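Local coordinates for protein inorganic polyphosphate/ATP-glucomannokinase (PDB 1WOQ) that phosphorylates glucose and mannose, taking the phosphoryl group from either inorganic polyphosphate or ATP, as a kinase of the ROK family, at residues 17-22 and 56-61; 204-209 and 233-238. All blocks are in the same frame, centred on the assembly; numbering follows the deposited sequence.

Contact 1: 17-22 and 56-61; sequences IDIGGT and EAVALV. With PO4 (phosphate ion), chain D.
Ile17 and Ile19, two alternate residues of strand 14-19, turn their methyl ends onto Val58 and Val61 of helix 51-66 in a wholly apolar, buried contact. The closest pair is Ile17 CD1 against Val61 CG1, 3.5 Å apart, the two side chains sliding past each other in opposite directions. Ile17 divides its branches: CG2 stands anti to the backbone N and meets Val58 CG1 at 4.3 Å, while CG1 lies beside that N (chi1 -57°) and bends at chi2 -66° to carry CD1 to Val61. One isoleucine thus touches two residues on successive turns of the helix. Ile19 starts with nearly the same first torsion but continues extended; that straight arm takes CD1 to within 4.1 Å of Val58 CG2, and the two side chains cross at about a right angle. Both methyls of Val58 are therefore used, CG1 for Ile17 and CG2 for Ile19.

Beyond Ile19 the chain turns away from the helix through Gly20 and Gly21, a glycine pair after the first strand such as forms the first phosphate loop of actin-like ATPase folds. Gly21 N donates a hydrogen bond of 2.8 Å to O4 of a phosphate ion, bent to 146° at the hydrogen; Thr151 OG1 also binds the ion, which probably came from the crystallisation liquor. Asp18 OD1 is hydrogen-bonded to Thr81 OG1. Strand 14-19 is the middle strand of its sheet, between 23-30 and 78-82: Ile24 touches both Ile17 and Val61, Val80 touches both isoleucines, and Phe41 and Val43 of strand 35-44 pack on Val61.

Contact 2: 204-209 and 233-238; sequences RYFSHV and PNLRLR
Ser207 and Leu237, their CA atoms 6.3 Å apart, mark where the extended chain 235-237 passes closest to helix 195-213, on the outside of the second half of this actin-like (ASKHA) kinase fold. Residues 204-209 are regular helix, with His208 N bonded to Arg204 O and Val209 N to Tyr205 O. Residues 233-238 leave a short 3-10 turn at Pro233 and Asn234 and become extended from Leu235 to Leu237, on the connection between strands 217-221 and 241-243.

Leu237 lies against Phe206 and Ser207, well inside the helix, and its two methyls straddle the step between them: CD1 is 3.6 Å from Phe206 CB, and CD2 is 3.7 Å from Ser207 N. Its CG is beside its own backbone N (chi1 -54°), the torsion that turns the fork of methyls to the helix. Leu235, two residues back and with its side chain also directed to the helix, adds a looser touch of CD1 on Phe206 CD1 at 4.3 Å. The Phe206 ring runs on from CB away from the loop, toward Ile147 and Val220 of the sheet, and the leucine methyls approach it obliquely; Tyr205 CD2 lies over the centre of one face, 4.1 Å above the plane, and Phe218 of strand 217-221 meets the ring edge-to-face.

Polar bonds flank this apolar patch. Gln203 receives Ser207 OG on its carbonyl O and Arg236 N on its side-chain OE1, while Asn234 ND2 reaches Ser199 OG. Arg236 turns its guanidinium back over its own segment and clasps two carbonyls with one nitrogen: NH1 is 3.1 Å from Pro233 O and 2.8 Å from Leu235 O, the latter in the guanidinium plane although NH1 stands 64° out of that carbonyl's plane.

Overall arrangement
Contacts 1 and 2 lie on opposite sides of the chain's centre, 34 Å apart between centres and about 18 Å between nearest atoms. They come in series, contact 1 closing before contact 2 opens. Each belongs to a different five-stranded mixed sheet of strand order 3-2-1-4-5, the duplicated plan of the actin-like kinases. Contact 1 packs a helix on the central strand of the first sheet; contact 2 joins a helix beside the second sheet to a peripheral loop. Both are structural packing, in different halves of the kinase with glucose bound between them, about 9 Å from the Ile19 side chain and about 13 Å from that of Phe206; 17-22 also runs on into the glycine turn holding the phosphate ion.

Contact 1: 17-22 and 56-61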
loop_
_atom_site.group_PDB
_atom_site.type_symbol
_atom_site.label_atom_id
_atom_site.label_comp_id
_atom_site.label_asym_id
_atom_site.label_seq_id
_atom_site.Cartn_x
_atom_site.Cartn_y
_atom_site.Cartn_z
ATOM N N ILE A 17 8.089 7.047 0.796
ATOM C CA ILE A 17 7.905 7.013 -0.653
ATOM C C ILE A 17 6.968 5.864 -1.015
ATOM O O ILE A 17 7.132 4.753 -0.521
ATOM C CB ILE A 17 9.262 6.796 -1.377
ATOM C CG1 ILE A 17 10.253 7.896 -0.980
ATOM C CG2 ILE A 17 9.061 6.797 -2.893
ATOM C CD1 ILE A 17 9.864 9.286 -1.458
ATOM N N ASP A 18 5.996 6.131 -1.884
ATOM C CA ASP A 18 5.034 5.112 -2.299
ATOM C C ASP A 18 5.169 4.869 -3.803
ATOM O O ASP A 18 4.906 5.759 -4.614
ATOM C CB ASP A 18 3.616 5.585 -1.930
ATOM C CG ASP A 18 2.552 4.510 -2.121
ATOM O OD1 ASP A 18 2.851 3.307 -1.984
ATOM O OD2 ASP A 18 1.392 4.881 -2.388
ATOM N N ILE A 19 5.605 3.666 -4.167
ATOM C CA ILE A 19 5.781 3.311 -5.572
ATOM C C ILE A 19 4.500 2.679 -6.100
ATOM O O ILE A 19 4.117 1.581 -5.685
ATOM C CB ILE A 19 6.951 2.321 -5.760
ATOM C CG1 ILE A 19 8.262 2.976 -5.310
ATOM C CG2 ILE A 19 7.038 1.889 -7.223
ATOM C CD1 ILE A 19 9.465 2.046 -5.325
ATOM N N GLY A 20 3.836 3.381 -7.012
ATOM C CA GLY A 20 2.598 2.878 -7.573
ATOM C C GLY A 20 2.711 2.547 -9.047
ATOM O O GLY A 20 3.762 2.738 -9.658
ATOM N N GLY A 21 1.618 2.052 -9.618
ATOM C CA GLY A 21 1.616 1.697 -11.022
ATOM C C GLY A 21 1.708 2.897 -11.945
ATOM O O GLY A 21 2.367 2.832 -12.982
ATOM N N THR A 22 1.060 3.997 -11.574
ATOM C CA THR A 22 1.071 5.192 -12.408
ATOM C C THR A 22 1.885 6.347 -11.838
ATOM O O THR A 22 2.256 7.264 -12.566
ATOM C CB THR A 22 -0.360 5.700 -12.676
ATOM O OG1 THR A 22 -0.966 6.112 -11.445
ATOM C CG2 THR A 22 -1.201 4.600 -13.306
ATOM N N GLU A 56 15.941 5.823 -10.204
ATOM C CA GLU A 56 16.151 7.214 -10.582
ATOM C C GLU A 56 14.968 8.087 -10.170
ATOM O O GLU A 56 15.154 9.189 -9.658
ATOM C CB GLU A 56 16.377 7.330 -12.091
ATOM C CG GLU A 56 17.718 6.785 -12.561
ATOM C CD GLU A 56 18.893 7.422 -11.840
ATOM O OE1 GLU A 56 18.928 8.669 -11.746
ATOM O OE2 GLU A 56 19.785 6.677 -11.372
ATOM N N ALA A 57 13.753 7.590 -10.387
ATOM C CA ALA A 57 12.543 8.338 -10.033
ATOM C C ALA A 57 12.452 8.554 -8.522
ATOM O O ALA A 57 12.098 9.639 -8.054
ATOM C CB ALA A 57 11.302 7.600 -10.533
ATOM N N VAL A 58 12.765 7.515 -7.756
ATOM C CA VAL A 58 12.724 7.630 -6.306
ATOM C C VAL A 58 13.740 8.672 -5.851
ATOM O O VAL A 58 13.454 9.495 -4.982
ATOM C CB VAL A 58 13.019 6.272 -5.637
ATOM C CG1 VAL A 58 13.186 6.448 -4.129
ATOM C CG2 VAL A 58 11.872 5.311 -5.926
ATOM N N ALA A 59 14.925 8.648 -6.455
ATOM C CA ALA A 59 15.962 9.609 -6.109
ATOM C C ALA A 59 15.476 11.041 -6.312
ATOM O O ALA A 59 15.745 11.914 -5.487
ATOM C CB ALA A 59 17.212 9.362 -6.941
ATOM N N LEU A 60 14.758 11.286 -7.406
ATOM C CA LEU A 60 14.254 12.628 -7.680
ATOM C C LEU A 60 13.237 13.067 -6.634
ATOM O O LEU A 60 13.257 14.217 -6.195
ATOM C CB LEU A 60 13.623 12.698 -9.075
ATOM C CG LEU A 60 14.600 12.578 -10.247
ATOM C CD1 LEU A 60 13.829 12.415 -11.540
ATOM C CD2 LEU A 60 15.495 13.811 -10.298
ATOM N N VAL A 61 12.344 12.165 -6.236
ATOM C CA VAL A 61 11.345 12.521 -5.231
ATOM C C VAL A 61 12.028 12.830 -3.900
ATOM O O VAL A 61 11.727 13.836 -3.253
ATOM C CB VAL A 61 10.310 11.391 -5.014
ATOM C CG1 VAL A 61 9.328 11.789 -3.908
ATOM C CG2 VAL A 61 9.553 11.121 -6.309
HETATM P P PO4 D . -1.656 1.452 -7.717
HETATM O O1 PO4 D . -0.644 1.041 -6.566
HETATM O O2 PO4 D . -3.037 0.842 -7.632
HETATM O O3 PO4 D . -1.727 2.984 -7.514
HETATM O O4 PO4 D . -0.887 1.092 -8.978
#

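Contact 2: 204-209 and 233-238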
loop_
_atom_site.group_PDB
_atom_site.type_symbol
_atom_site.label_atom_id
_atom_site.label_comp_id
_atom_site.label_asym_id
_atom_site.label_seq_id
_atom_site.Cartn_x
_atom_site.Cartn_y
_atom_site.Cartn_z
ATOM N N ARG A 204 -18.631 -11.678 -3.331
ATOM C CA ARG A 204 -17.999 -12.990 -3.393
ATOM C C ARG A 204 -16.630 -12.967 -2.727
ATOM O O ARG A 204 -16.312 -13.843 -1.918
ATOM C CB ARG A 204 -17.840 -13.442 -4.848
ATOM C CG ARG A 204 -17.236 -14.836 -5.002
ATOM C CD ARG A 204 -18.139 -15.885 -4.369
ATOM N NE ARG A 204 -17.496 -16.600 -3.271
ATOM C CZ ARG A 204 -16.647 -17.613 -3.424
ATOM N NH1 ARG A 204 -16.331 -18.047 -4.636
ATOM N NH2 ARG A 204 -16.114 -18.195 -2.359
ATOM N N TYR A 205 -15.821 -11.969 -3.071
ATOM C CA TYR A 205 -14.475 -11.852 -2.509
ATOM C C TYR A 205 -14.481 -11.674 -0.995
ATOM O O TYR A 205 -13.845 -12.443 -0.266
ATOM C CB TYR A 205 -13.723 -10.677 -3.146
ATOM C CG TYR A 205 -12.299 -10.539 -2.645
ATOM C CD1 TYR A 205 -11.278 -11.336 -3.163
ATOM C CD2 TYR A 205 -11.981 -9.648 -1.619
ATOM C CE1 TYR A 205 -9.970 -11.250 -2.668
ATOM C CE2 TYR A 205 -10.683 -9.557 -1.118
ATOM C CZ TYR A 205 -9.683 -10.362 -1.645
ATOM O OH TYR A 205 -8.401 -10.291 -1.138
ATOM N N PHE A 206 -15.197 -10.662 -0.511
ATOM C CA PHE A 206 -15.232 -10.413 0.921
ATOM C C PHE A 206 -15.900 -11.512 1.735
ATOM O O PHE A 206 -15.460 -11.802 2.846
ATOM C CB PHE A 206 -15.878 -9.056 1.221
ATOM C CG PHE A 206 -14.992 -7.890 0.890
ATOM C CD1 PHE A 206 -15.146 -7.198 -0.304
ATOM C CD2 PHE A 206 -13.973 -7.510 1.761
ATOM C CE1 PHE A 206 -14.296 -6.140 -0.629
ATOM C CE2 PHE A 206 -13.118 -6.457 1.446
ATOM C CZ PHE A 206 -13.281 -5.771 0.246
ATOM N N SER A 207 -16.945 -12.135 1.198
ATOM C CA SER A 207 -17.593 -13.210 1.942
ATOM C C SER A 207 -16.646 -14.410 2.018
ATOM O O SER A 207 -16.625 -15.132 3.013
ATOM C CB SER A 207 -18.931 -13.606 1.294
ATOM O OG SER A 207 -18.751 -14.142 0.002
ATOM N N HIS A 208 -15.851 -14.621 0.974
ATOM C CA HIS A 208 -14.901 -15.729 0.985
ATOM C C HIS A 208 -13.810 -15.461 2.018
ATOM O O HIS A 208 -13.489 -16.328 2.829
ATOM C CB HIS A 208 -14.254 -15.917 -0.390
ATOM C CG HIS A 208 -13.251 -17.029 -0.431
ATOM N ND1 HIS A 208 -11.938 -16.839 -0.805
ATOM C CD2 HIS A 208 -13.370 -18.345 -0.135
ATOM C CE1 HIS A 208 -11.292 -17.989 -0.738
ATOM N NE2 HIS A 208 -12.138 -18.919 -0.334
ATOM N N VAL A 209 -13.247 -14.256 1.991
ATOM C CA VAL A 209 -12.187 -13.892 2.928
ATOM C C VAL A 209 -12.729 -13.887 4.362
ATOM O O VAL A 209 -12.022 -14.216 5.314
ATOM C CB VAL A 209 -11.599 -12.506 2.572
ATOM C CG1 VAL A 209 -10.569 -12.080 3.613
ATOM C CG2 VAL A 209 -10.946 -12.568 1.187
ATOM N N PRO A 233 -22.614 -0.409 0.279
ATOM C CA PRO A 233 -24.008 -0.512 0.725
ATOM C C PRO A 233 -24.738 -1.750 0.187
ATOM O O PRO A 233 -25.692 -2.226 0.800
ATOM C CB PRO A 233 -24.624 0.788 0.215
ATOM C CG PRO A 233 -23.483 1.749 0.312
ATOM C CD PRO A 233 -22.333 0.941 -0.247
ATOM N N ASN A 234 -24.287 -2.270 -0.952
ATOM C CA ASN A 234 -24.912 -3.448 -1.557
ATOM C C ASN A 234 -24.457 -4.769 -0.946
ATOM O O ASN A 234 -25.107 -5.800 -1.128
ATOM C CB ASN A 234 -24.628 -3.501 -3.060
ATOM C CG ASN A 234 -25.245 -2.347 -3.813
ATOM O OD1 ASN A 234 -26.411 -2.009 -3.608
ATOM N ND2 ASN A 234 -24.468 -1.743 -4.708
ATOM N N LEU A 235 -23.338 -4.748 -0.233
ATOM C CA LEU A 235 -22.814 -5.970 0.358
ATOM C C LEU A 235 -23.599 -6.444 1.574
ATOM O O LEU A 235 -24.214 -5.650 2.287
ATOM C CB LEU A 235 -21.340 -5.779 0.733
ATOM C CG LEU A 235 -20.433 -5.311 -0.411
ATOM C CD1 LEU A 235 -18.989 -5.217 0.085
ATOM C CD2 LEU A 235 -20.530 -6.280 -1.579
ATOM N N ARG A 236 -23.580 -7.754 1.786
ATOM C CA ARG A 236 -24.262 -8.373 2.914
ATOM C C ARG A 236 -23.248 -9.283 3.592
ATOM O O ARG A 236 -23.163 -10.475 3.293
ATOM C CB ARG A 236 -25.469 -9.177 2.424
ATOM C CG ARG A 236 -26.581 -8.314 1.834
ATOM C CD ARG A 236 -27.235 -7.449 2.907
ATOM N NE ARG A 236 -28.280 -6.578 2.371
ATOM C CZ ARG A 236 -28.052 -5.457 1.694
ATOM N NH1 ARG A 236 -26.811 -5.053 1.461
ATOM N NH2 ARG A 236 -29.070 -4.733 1.248
ATOM N N LEU A 237 -22.474 -8.703 4.502
ATOM C CA LEU A 237 -21.437 -9.437 5.211
ATOM C C LEU A 237 -21.683 -9.472 6.710
ATOM O O LEU A 237 -22.418 -8.647 7.251
ATOM C CB LEU A 237 -20.080 -8.784 4.951
ATOM C CG LEU A 237 -19.682 -8.587 3.490
ATOM C CD1 LEU A 237 -18.449 -7.697 3.412
ATOM C CD2 LEU A 237 -19.427 -9.937 2.843
ATOM N N ARG A 238 -21.055 -10.430 7.378
ATOM C CA ARG A 238 -21.189 -10.553 8.821
ATOM C C ARG A 238 -20.150 -9.630 9.455
ATOM O O ARG A 238 -20.221 -9.312 10.637
ATOM C CB ARG A 238 -20.928 -12.000 9.255
ATOM C CG ARG A 238 -21.375 -12.319 10.674
ATOM C CD ARG A 238 -22.884 -12.154 10.821
ATOM N NE ARG A 238 -23.378 -12.617 12.115
ATOM C CZ ARG A 238 -23.293 -13.873 12.546
ATOM N NH1 ARG A 238 -23.775 -14.199 13.738
ATOM N NH2 ARG A 238 -22.727 -14.801 11.787
#